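Local structure of N-acetyltransferase (Trypanosoma brucei, 3I3G) at residues A[91-99]-A[128-136]. The protein probably catalyses transfer of the acetyl group from acetyl-CoA to D-glucosamine 6-phosphate, a step toward UDP-N-acetylglucosamine. Residues are numbered along the deposited sequence; the frame is centred on the assembly and turned at random.
Sequences RGGRAVGHI and KGCYKVILD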
loop_
_atom_site.group_PDB
_atom_site.type_symbol
_atom_site.label_atom_id
_atom_site.label_comp_id
_atom_site.label_asym_id
_atom_site.label_seq_id
_atom_site.Cartn_x
_atom_site.Cartn_y
_atom_site.Cartn_z
ATOM N N ARG A 91 12.781 3.923 -10.958
ATOM C CA ARG A 91 13.995 3.309 -10.431
ATOM C C ARG A 91 14.258 1.916 -11.004
ATOM O O ARG A 91 14.554 0.976 -10.266
ATOM C CB ARG A 91 13.966 3.265 -8.904
ATOM C CG ARG A 91 15.312 2.936 -8.288
ATOM C CD ARG A 91 15.500 3.655 -6.966
ATOM N NE ARG A 91 16.738 3.258 -6.305
ATOM C CZ ARG A 91 17.193 3.813 -5.187
ATOM N NH1 ARG A 91 18.327 3.388 -4.649
ATOM N NH2 ARG A 91 16.513 4.795 -4.611
ATOM N N GLY A 92 14.153 1.797 -12.322
ATOM C CA GLY A 92 14.504 0.562 -13.013
ATOM C C GLY A 92 13.683 -0.644 -12.605
ATOM O O GLY A 92 14.119 -1.782 -12.772
ATOM N N GLY A 93 12.495 -0.400 -12.066
ATOM C CA GLY A 93 11.570 -1.478 -11.742
ATOM C C GLY A 93 11.725 -2.069 -10.354
ATOM O O GLY A 93 11.114 -3.088 -10.036
ATOM N N ARG A 94 12.543 -1.437 -9.518
ATOM C CA ARG A 94 12.706 -1.908 -8.147
ATOM C C ARG A 94 11.426 -1.679 -7.351
ATOM O O ARG A 94 10.793 -0.629 -7.458
ATOM C CB ARG A 94 13.902 -1.233 -7.475
ATOM C CG ARG A 94 15.234 -1.590 -8.116
ATOM C CD ARG A 94 16.403 -1.123 -7.272
ATOM N NE ARG A 94 16.492 -1.848 -6.007
ATOM C CZ ARG A 94 17.392 -1.591 -5.065
ATOM N NH1 ARG A 94 17.403 -2.298 -3.942
ATOM N NH2 ARG A 94 18.280 -0.624 -5.243
ATOM N N ALA A 95 11.042 -2.672 -6.555
ATOM C CA ALA A 95 9.766 -2.627 -5.851
ATOM C C ALA A 95 9.840 -1.864 -4.534
ATOM O O ALA A 95 10.923 -1.575 -4.024
ATOM C CB ALA A 95 9.234 -4.037 -5.621
ATOM N N VAL A 96 8.671 -1.534 -3.997
ATOM C CA VAL A 96 8.568 -0.902 -2.691
ATOM C C VAL A 96 7.838 -1.833 -1.730
ATOM O O VAL A 96 6.768 -2.351 -2.048
ATOM C CB VAL A 96 7.808 0.431 -2.769
ATOM C CG1 VAL A 96 7.505 0.954 -1.373
ATOM C CG2 VAL A 96 8.605 1.450 -3.572
ATOM N N GLY A 97 8.425 -2.048 -0.558
ATOM C CA GLY A 97 7.798 -2.876 0.466
ATOM C C GLY A 97 6.862 -2.072 1.347
ATOM O O GLY A 97 7.289 -1.159 2.052
ATOM N N HIS A 98 5.577 -2.410 1.299
ATOM C CA HIS A 98 4.573 -1.740 2.113
ATOM C C HIS A 98 4.207 -2.600 3.316
ATOM O O HIS A 98 3.588 -3.652 3.164
ATOM C CB HIS A 98 3.314 -1.461 1.291
ATOM C CG HIS A 98 3.537 -0.535 0.136
ATOM N ND1 HIS A 98 3.156 0.789 0.160
ATOM C CD2 HIS A 98 4.099 -0.742 -1.077
ATOM C CE1 HIS A 98 3.475 1.358 -0.989
ATOM N NE2 HIS A 98 4.049 0.451 -1.757
ATOM N N ILE A 99 4.594 -2.152 4.506
ATOM C CA ILE A 99 4.243 -2.857 5.734
ATOM C C ILE A 99 2.913 -2.348 6.278
ATOM O O ILE A 99 2.698 -1.141 6.390
ATOM C CB ILE A 99 5.342 -2.726 6.804
ATOM C CG1 ILE A 99 6.593 -3.495 6.372
ATOM C CG2 ILE A 99 4.846 -3.240 8.150
ATOM C CD1 ILE A 99 7.712 -3.480 7.397
ATOM N N LYS A 128 13.364 -9.465 -2.307
ATOM C CA LYS A 128 12.568 -9.258 -3.511
ATOM C C LYS A 128 13.053 -8.056 -4.318
ATOM O O LYS A 128 12.426 -7.666 -5.303
ATOM C CB LYS A 128 11.088 -9.093 -3.154
ATOM C CG LYS A 128 10.427 -10.357 -2.620
ATOM C CD LYS A 128 10.315 -11.421 -3.702
ATOM C CE LYS A 128 9.407 -12.565 -3.269
ATOM N NZ LYS A 128 9.908 -13.251 -2.046
ATOM N N GLY A 129 14.167 -7.470 -3.893
ATOM C CA GLY A 129 14.773 -6.360 -4.623
ATOM C C GLY A 129 14.194 -4.992 -4.308
ATOM O O GLY A 129 14.387 -4.042 -5.068
ATOM N N CYS A 130 13.482 -4.883 -3.191
ATOM C CA CYS A 130 12.931 -3.599 -2.772
ATOM C C CYS A 130 14.055 -2.621 -2.447
ATOM O O CYS A 130 15.068 -3.003 -1.862
ATOM C CB CYS A 130 12.022 -3.768 -1.553
ATOM S SG CYS A 130 10.471 -4.644 -1.870
ATOM N N TYR A 131 13.878 -1.360 -2.826
ATOM C CA TYR A 131 14.874 -0.337 -2.519
ATOM C C TYR A 131 14.502 0.425 -1.250
ATOM O O TYR A 131 15.341 1.100 -0.652
ATOM C CB TYR A 131 15.062 0.625 -3.696
ATOM C CG TYR A 131 13.928 1.605 -3.893
ATOM C CD1 TYR A 131 13.953 2.854 -3.291
ATOM C CD2 TYR A 131 12.838 1.283 -4.690
ATOM C CE1 TYR A 131 12.923 3.756 -3.471
ATOM C CE2 TYR A 131 11.803 2.177 -4.876
ATOM C CZ TYR A 131 11.851 3.411 -4.264
ATOM O OH TYR A 131 10.820 4.302 -4.448
ATOM N N LYS A 132 13.243 0.309 -0.841
ATOM C CA LYS A 132 12.784 0.940 0.389
ATOM C C LYS A 132 11.589 0.202 0.983
ATOM O O LYS A 132 10.880 -0.522 0.285
ATOM C CB LYS A 132 12.414 2.406 0.143
ATOM C CG LYS A 132 11.106 2.598 -0.612
ATOM C CD LYS A 132 10.715 4.066 -0.692
ATOM C CE LYS A 132 9.392 4.243 -1.425
ATOM N NZ LYS A 132 8.963 5.669 -1.477
ATOM N N VAL A 133 11.382 0.389 2.282
ATOM C CA VAL A 133 10.204 -0.125 2.963
ATOM C C VAL A 133 9.488 1.042 3.625
ATOM O O VAL A 133 10.110 1.855 4.307
ATOM C CB VAL A 133 10.569 -1.169 4.037
ATOM C CG1 VAL A 133 9.319 -1.629 4.773
ATOM C CG2 VAL A 133 11.288 -2.354 3.408
ATOM N N ILE A 134 8.181 1.131 3.413
ATOM C CA ILE A 134 7.402 2.222 3.982
ATOM C C ILE A 134 6.191 1.707 4.748
ATOM O O ILE A 134 5.691 0.614 4.483
ATOM C CB ILE A 134 6.930 3.212 2.901
ATOM C CG1 ILE A 134 6.116 2.485 1.830
ATOM C CG2 ILE A 134 8.121 3.928 2.282
ATOM C CD1 ILE A 134 5.529 3.405 0.779
ATOM N N LEU A 135 5.731 2.508 5.702
ATOM C CA LEU A 135 4.569 2.166 6.503
ATOM C C LEU A 135 3.998 3.427 7.139
ATOM O O LEU A 135 4.682 4.445 7.238
ATOM C CB LEU A 135 4.944 1.141 7.577
ATOM C CG LEU A 135 6.055 1.536 8.554
ATOM C CD1 LEU A 135 5.523 2.484 9.616
ATOM C CD2 LEU A 135 6.657 0.304 9.200
ATOM N N ASP A 136 2.739 3.361 7.557
ATOM C CA ASP A 136 2.101 4.490 8.218
ATOM C C ASP A 136 2.018 4.242 9.716
ATOM O O ASP A 136 1.503 3.216 10.156
ATOM C CB ASP A 136 0.708 4.739 7.639
ATOM C CG ASP A 136 0.754 5.231 6.209
ATOM O OD1 ASP A 136 1.704 5.965 5.861
ATOM O OD2 ASP A 136 -0.162 4.889 5.433
HETATM O O HOH W 1 1.349 1.038 7.055
#
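G97 and I134 are central to the parallel strand pairing of a beta-alpha-beta unit of the GNAT fold, in which helix 113-127 links strand 96-104 to strand 132-137. G97 N donates to K132 O (3.0 Å), G97 O receives I134 N (2.8 Å), and I99 N reaches I134 O. On one face of the sheet, I134 CG1 packs over the H98 ring, 4.2 Å from its centroid, while V96 CG2 meets Y131 CE2. On the other, I99 CD1 touches V133 CG1 at 3.6 Å, and both side chains also pack against helix 113-127. At the loop end R91 and R94 pack against Y131. R91 CD lies over one face of the Y131 ring, 4.1 Å from its centroid, and K132 CG covers the opposite face. The R94 chain bends at chi3 (67°), laying one guanidinium face against Y131 CB. R94 NE donates to G129 O (3.2 Å) in the guanidinium plane, in a nearly straight bond. G129 is also the C-prime residue of the Schellman motif that ends helix 113-127. Strand 132-137 pairs antiparallel with a strand of the second subunit, carrying the sheet across the dimer interface. From I99 O onward the direct bonds give way to a water, which donates to I99 O and accepts from D136 N.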